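Local atomic coordinates of cyclic nucleotide-gated potassium channel mll3241 (Mesorhizobium loti, PDB entry 4MUV), a protein that forms a homotetrameric potassium channel in the cell membrane that is activated by cAMP binding to its cytoplasmic cyclic nucleotide-binding domains. Residues P21-L26 with M59-E64; G84-I89 with E134-D139. The protein carries 3 engineered substitutions. All blocks are in the same frame, centred on the assembly; numbering follows the deposited sequence. Where two conformers were deposited one is given.

Interaction 1: P21-L26 with M59-E64; sequences PLFQKL and MFFVVE
F23 and F61 meet in an edge-to-face aromatic pair, the main link between the turn P21-L26 and the strand M59-E64. The edge of F23 is directed at the face of F61, with centroids 4.8 Å apart and planes at 52°, an inclined rather than upright T. One atom does most of the touching: CZ of F23 lies 3.4 Å from CZ of F61, over one face and displaced toward the rim. CE1 of F23 follows at 4.1 Å from the same F61 CZ. The two side chains cross at about a right angle, the CZ corner of F23 coming over the F61 face, which lets them span backbones whose nearest CA atoms, those of L22 and F61, are 9.5 Å apart. F61 is sent across this gap with CG anti to its carbonyl carbon (chi1 -61°).

A second, purely aliphatic contact works on the edge of the same ring. CD2 of L22 approaches near the ring plane, 4.0 Å from CE2 of F61, so F61 is touched on a face by F23 and on its rim by L22. With CG anti to the backbone N (chi1 -171°), L22 carries CD2 to that rim. All three side chains are buried, and the contact between them is wholly apolar.

Backbone bonds shape the turn itself: Q24 N donates to P21 O at 3.0 Å, and L26 N to F23 O.

The turn links helix 13-17 to helix 28-37. F23 also rests on V17 and on L117 of helix 111-120, while L22 reaches F128 of helix 122-139. On the strand side, the backbone of F61 is bonded to L107 in the antiparallel neighbour 104-110. The contact therefore joins the helical part of the domain to its beta roll.

Interaction 2: G84-I89 with E134-D139; sequences GEMALI and ERRGAD. Engineered in segment 134-139: D139 (natural residue Ala). With PCG (cyclic guanosine monophosphate), chain C.
The cyclic nucleotide pocket brings together the short helix of the phosphate-binding cassette, in segment G84-I89, and the C-terminal helix 122-139; the helix segments stand at 110°. A salt bridge spans them: R135 NH1 donates to E85 OE2 at 2.9 Å, on the syn side but 33° out of the carboxylate plane. The same OE2 accepts a hydrogen bond from the ribose O2' of cyclic GMP at 2.7 Å, and G84 N donates to that hydroxyl, so ribose and salt bridge share one network. R135 NH1 is further tied to F82 O. Extended from CG to NE, R135 lies across one face of the purine, with C8 of the base 3.4 Å above its guanidinium plane and offset toward the rim.

M86 packs against the sugar. SD lies against ribose C2' and C3', and the bend at chi3 (72°) turns CE over one face of the R136 guanidinium. At the phosphate, A87 N donates to O1A. The engineered D139 grips the guanine edge in two bonds, OD1 with N1 and OD2 with N2, each 2.7 Å. A glutamate holding the ribose hydroxyl, under a C-terminal helix folded over the ligand, is typical of bound cyclic nucleotide-binding domains.

Interaction 1 lies in the core and is wholly apolar, whereas interaction 2 is partly buried, reaches the exposed R136 and is organised by charge and hydrogen bonds around cyclic GMP. Their centres are about 17 Å apart, yet the segments touch: M59 CB packs 3.5 Å from G84 C, and M59 also meets L88. Helix 122-139 serves both, receiving L22 on F128 in its first half and supplying R135 and the engineered D139 to the ligand near its end. Strand 58-64 likewise backs the pocket helix, while the side chain of F61 is about 10 Å from the bound nucleotide. Interaction 1 ties N-terminal turn to beta roll; interaction 2 joins pocket to C-terminal helix.

Interaction 1: P21-L26 with M59-E64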
# COMPACT_ATOMS: atom_id res chain seq x y z
N PRO A 21 0.09 -10.51 -4.67
CA PRO A 21 1.13 -11.33 -5.29
C PRO A 21 2.52 -11.03 -4.78
O PRO A 21 3.35 -11.93 -4.71
CB PRO A 21 1.04 -10.94 -6.77
CG PRO A 21 -0.34 -10.51 -6.95
CD PRO A 21 -0.71 -9.81 -5.68
N LEU A 22 2.78 -9.77 -4.44
CA LEU A 22 4.09 -9.39 -3.97
C LEU A 22 4.57 -10.27 -2.83
O LEU A 22 5.76 -10.57 -2.72
CB LEU A 22 4.09 -7.92 -3.52
CG LEU A 22 5.45 -7.31 -3.21
CD1 LEU A 22 6.32 -7.25 -4.48
CD2 LEU A 22 5.27 -5.90 -2.64
N PHE A 23 3.63 -10.70 -1.99
CA PHE A 23 4.00 -11.41 -0.76
C PHE A 23 4.08 -12.91 -0.93
O PHE A 23 4.50 -13.60 -0.01
CB PHE A 23 3.02 -11.07 0.36
CG PHE A 23 3.06 -9.61 0.81
CD1 PHE A 23 4.19 -8.83 0.61
CD2 PHE A 23 1.98 -9.06 1.45
CE1 PHE A 23 4.23 -7.49 1.02
CE2 PHE A 23 1.99 -7.73 1.87
CZ PHE A 23 3.12 -6.94 1.66
N GLN A 24 3.68 -13.42 -2.09
CA GLN A 24 3.97 -14.81 -2.44
C GLN A 24 5.51 -14.84 -2.50
O GLN A 24 6.14 -15.86 -2.32
CB GLN A 24 3.37 -15.13 -3.81
CG GLN A 24 2.64 -16.44 -3.95
CD GLN A 24 2.15 -16.67 -5.37
OE1 GLN A 24 2.77 -16.21 -6.34
NE2 GLN A 24 1.04 -17.36 -5.50
N LYS A 25 6.12 -13.68 -2.74
CA LYS A 25 7.57 -13.60 -2.83
C LYS A 25 8.33 -13.74 -1.50
O LYS A 25 9.56 -13.63 -1.50
CB LYS A 25 7.98 -12.32 -3.57
CG LYS A 25 7.52 -12.34 -5.02
CD LYS A 25 7.71 -10.99 -5.69
CE LYS A 25 7.10 -10.98 -7.08
NZ LYS A 25 6.82 -9.59 -7.54
N LEU A 26 7.64 -14.03 -0.39
CA LEU A 26 8.26 -13.95 0.95
C LEU A 26 8.46 -15.26 1.69
O LEU A 26 7.61 -16.14 1.66
CB LEU A 26 7.39 -13.07 1.84
CG LEU A 26 7.38 -11.57 1.59
CD1 LEU A 26 6.41 -10.87 2.51
CD2 LEU A 26 8.79 -11.03 1.80
N MET A 59 1.89 2.86 3.50
CA MET A 59 1.47 2.52 2.15
C MET A 59 0.36 1.49 2.23
O MET A 59 -0.01 1.04 3.33
CB MET A 59 2.62 2.05 1.26
CG MET A 59 3.21 0.73 1.69
SD MET A 59 4.29 -0.02 0.46
CE MET A 59 3.10 -0.41 -0.81
N PHE A 60 -0.20 1.14 1.08
CA PHE A 60 -1.45 0.40 1.02
C PHE A 60 -1.39 -0.65 -0.08
O PHE A 60 -0.92 -0.38 -1.20
CB PHE A 60 -2.60 1.33 0.71
CG PHE A 60 -2.75 2.47 1.68
CD1 PHE A 60 -3.54 2.33 2.80
CD2 PHE A 60 -2.14 3.68 1.43
CE1 PHE A 60 -3.70 3.37 3.70
CE2 PHE A 60 -2.29 4.73 2.33
CZ PHE A 60 -3.07 4.57 3.46
N PHE A 61 -1.90 -1.85 0.23
CA PHE A 61 -2.08 -2.94 -0.73
C PHE A 61 -3.56 -3.07 -0.99
O PHE A 61 -4.35 -3.25 -0.08
CB PHE A 61 -1.49 -4.23 -0.17
CG PHE A 61 -0.03 -4.10 0.09
CD1 PHE A 61 0.43 -3.59 1.28
CD2 PHE A 61 0.89 -4.42 -0.90
CE1 PHE A 61 1.77 -3.43 1.50
CE2 PHE A 61 2.23 -4.24 -0.69
CZ PHE A 61 2.67 -3.75 0.52
N VAL A 62 -3.95 -2.98 -2.27
CA VAL A 62 -5.37 -3.12 -2.62
C VAL A 62 -5.73 -4.59 -2.64
O VAL A 62 -5.06 -5.40 -3.28
CB VAL A 62 -5.67 -2.51 -4.01
CG1 VAL A 62 -7.14 -2.63 -4.34
CG2 VAL A 62 -5.24 -1.05 -4.06
N VAL A 63 -6.79 -4.97 -1.92
CA VAL A 63 -7.16 -6.37 -1.83
C VAL A 63 -8.58 -6.68 -2.27
O VAL A 63 -8.85 -7.83 -2.58
CB VAL A 63 -6.79 -6.98 -0.42
CG1 VAL A 63 -5.26 -7.11 -0.27
CG2 VAL A 63 -7.34 -6.18 0.71
N GLU A 64 -9.46 -5.67 -2.31
CA GLU A 64 -10.83 -5.80 -2.86
C GLU A 64 -11.22 -4.43 -3.39
O GLU A 64 -10.92 -3.42 -2.75
CB GLU A 64 -11.86 -6.21 -1.78
CG GLU A 64 -11.55 -7.49 -0.98
CD GLU A 64 -12.56 -7.77 0.12
OE1 GLU A 64 -13.04 -6.82 0.79
OE2 GLU A 64 -12.86 -8.95 0.34

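Interaction 2: G84-I89 with E134-D139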
# COMPACT_ATOMS: atom_id res chain seq x y z
N GLY A 84 1.45 4.31 -2.42
CA GLY A 84 1.97 4.99 -1.24
C GLY A 84 3.42 4.70 -0.94
O GLY A 84 3.99 5.27 -0.01
N GLU A 85 4.03 3.82 -1.74
CA GLU A 85 5.44 3.49 -1.55
C GLU A 85 6.37 4.66 -1.86
O GLU A 85 7.43 4.77 -1.28
CB GLU A 85 5.86 2.29 -2.41
CG GLU A 85 5.97 2.51 -3.93
CD GLU A 85 4.62 2.77 -4.59
OE1 GLU A 85 3.59 2.28 -4.07
OE2 GLU A 85 4.58 3.48 -5.62
N MET A 86 5.98 5.56 -2.75
CA MET A 86 6.92 6.58 -3.20
C MET A 86 7.34 7.50 -2.08
O MET A 86 8.53 7.81 -1.95
CB MET A 86 6.35 7.37 -4.38
CG MET A 86 6.22 6.53 -5.64
SD MET A 86 5.24 7.27 -6.96
CE MET A 86 6.36 8.56 -7.48
N ALA A 87 6.40 7.93 -1.25
CA ALA A 87 6.73 8.84 -0.15
C ALA A 87 7.61 8.14 0.87
O ALA A 87 8.46 8.76 1.50
CB ALA A 87 5.49 9.34 0.51
N LEU A 88 7.39 6.84 1.05
CA LEU A 88 8.19 6.09 2.01
C LEU A 88 9.64 5.91 1.56
O LEU A 88 10.55 5.93 2.39
CB LEU A 88 7.56 4.73 2.32
CG LEU A 88 6.13 4.75 2.84
CD1 LEU A 88 5.65 3.34 3.18
CD2 LEU A 88 6.00 5.65 4.04
N ILE A 89 9.83 5.77 0.26
CA ILE A 89 11.19 5.63 -0.29
C ILE A 89 11.95 6.94 -0.39
O ILE A 89 13.14 6.97 -0.12
CB ILE A 89 11.16 5.10 -1.72
CG1 ILE A 89 10.59 3.71 -1.73
CG2 ILE A 89 12.61 5.09 -2.33
CD1 ILE A 89 10.16 3.24 -3.11
N GLU A 134 9.02 3.84 -12.27
CA GLU A 134 8.05 3.71 -13.34
C GLU A 134 7.01 4.82 -13.26
O GLU A 134 6.60 5.37 -14.28
CB GLU A 134 7.41 2.33 -13.21
CG GLU A 134 6.31 2.03 -14.20
CD GLU A 134 5.44 0.87 -13.78
OE1 GLU A 134 5.97 -0.08 -13.16
OE2 GLU A 134 4.22 0.92 -14.07
N ARG A 135 6.53 5.06 -12.04
CA ARG A 135 5.46 6.02 -11.81
C ARG A 135 5.96 7.45 -12.05
O ARG A 135 5.29 8.25 -12.67
CB ARG A 135 4.81 5.77 -10.44
CG ARG A 135 3.98 4.49 -10.48
CD ARG A 135 3.58 3.94 -9.15
NE ARG A 135 2.72 2.78 -9.36
CZ ARG A 135 2.14 2.06 -8.41
NH1 ARG A 135 2.38 2.28 -7.14
NH2 ARG A 135 1.32 1.09 -8.74
N ARG A 136 7.17 7.75 -11.58
CA ARG A 136 7.82 9.02 -11.92
C ARG A 136 7.96 9.16 -13.43
O ARG A 136 7.78 10.25 -13.98
CB ARG A 136 9.18 9.17 -11.23
CG ARG A 136 9.13 9.38 -9.73
CD ARG A 136 8.43 10.66 -9.29
NE ARG A 136 8.55 10.88 -7.84
CZ ARG A 136 7.97 11.86 -7.14
NH1 ARG A 136 7.20 12.76 -7.73
NH2 ARG A 136 8.17 11.93 -5.83
N GLY A 137 8.26 8.06 -14.13
CA GLY A 137 8.40 8.08 -15.57
C GLY A 137 7.10 8.36 -16.27
O GLY A 137 7.02 9.13 -17.24
N ALA A 138 6.04 7.76 -15.75
CA ALA A 138 4.72 8.01 -16.30
C ALA A 138 4.35 9.48 -16.13
O ALA A 138 3.81 10.11 -17.05
CB ALA A 138 3.68 7.11 -15.62
N ASP A 139 4.66 10.03 -14.97
CA ASP A 139 4.34 11.43 -14.67
C ASP A 139 5.07 12.41 -15.58
O ASP A 139 4.59 13.53 -15.76
CB ASP A 139 4.74 11.80 -13.25
CG ASP A 139 3.96 11.08 -12.18
OD1 ASP A 139 2.89 10.45 -12.46
OD2 ASP A 139 4.44 11.12 -11.01
PA PCG C . 2.91 8.40 -3.05
O1A PCG C . 3.43 8.07 -1.67
O2A PCG C . 3.59 9.51 -3.77
O5' PCG C . 1.40 8.72 -2.93
C5' PCG C . 0.62 8.71 -4.04
C4' PCG C . 0.80 7.34 -4.73
O4' PCG C . 0.01 7.06 -5.95
C3' PCG C . 2.12 7.17 -5.08
O3' PCG C . 3.00 7.07 -3.92
C2' PCG C . 2.04 5.85 -5.96
O2' PCG C . 2.22 4.71 -5.11
C1' PCG C . 0.75 5.87 -6.53
N9 PCG C . 0.68 5.96 -7.96
C8 PCG C . 0.15 5.03 -8.82
N7 PCG C . 0.34 5.38 -10.09
C5 PCG C . 1.01 6.58 -10.04
C6 PCG C . 1.49 7.45 -11.08
O6 PCG C . 1.37 7.25 -12.32
N1 PCG C . 2.12 8.58 -10.63
C2 PCG C . 2.34 8.87 -9.29
N2 PCG C . 2.99 10.00 -8.97
N3 PCG C . 1.89 8.07 -8.27
C4 PCG C . 1.23 6.91 -8.73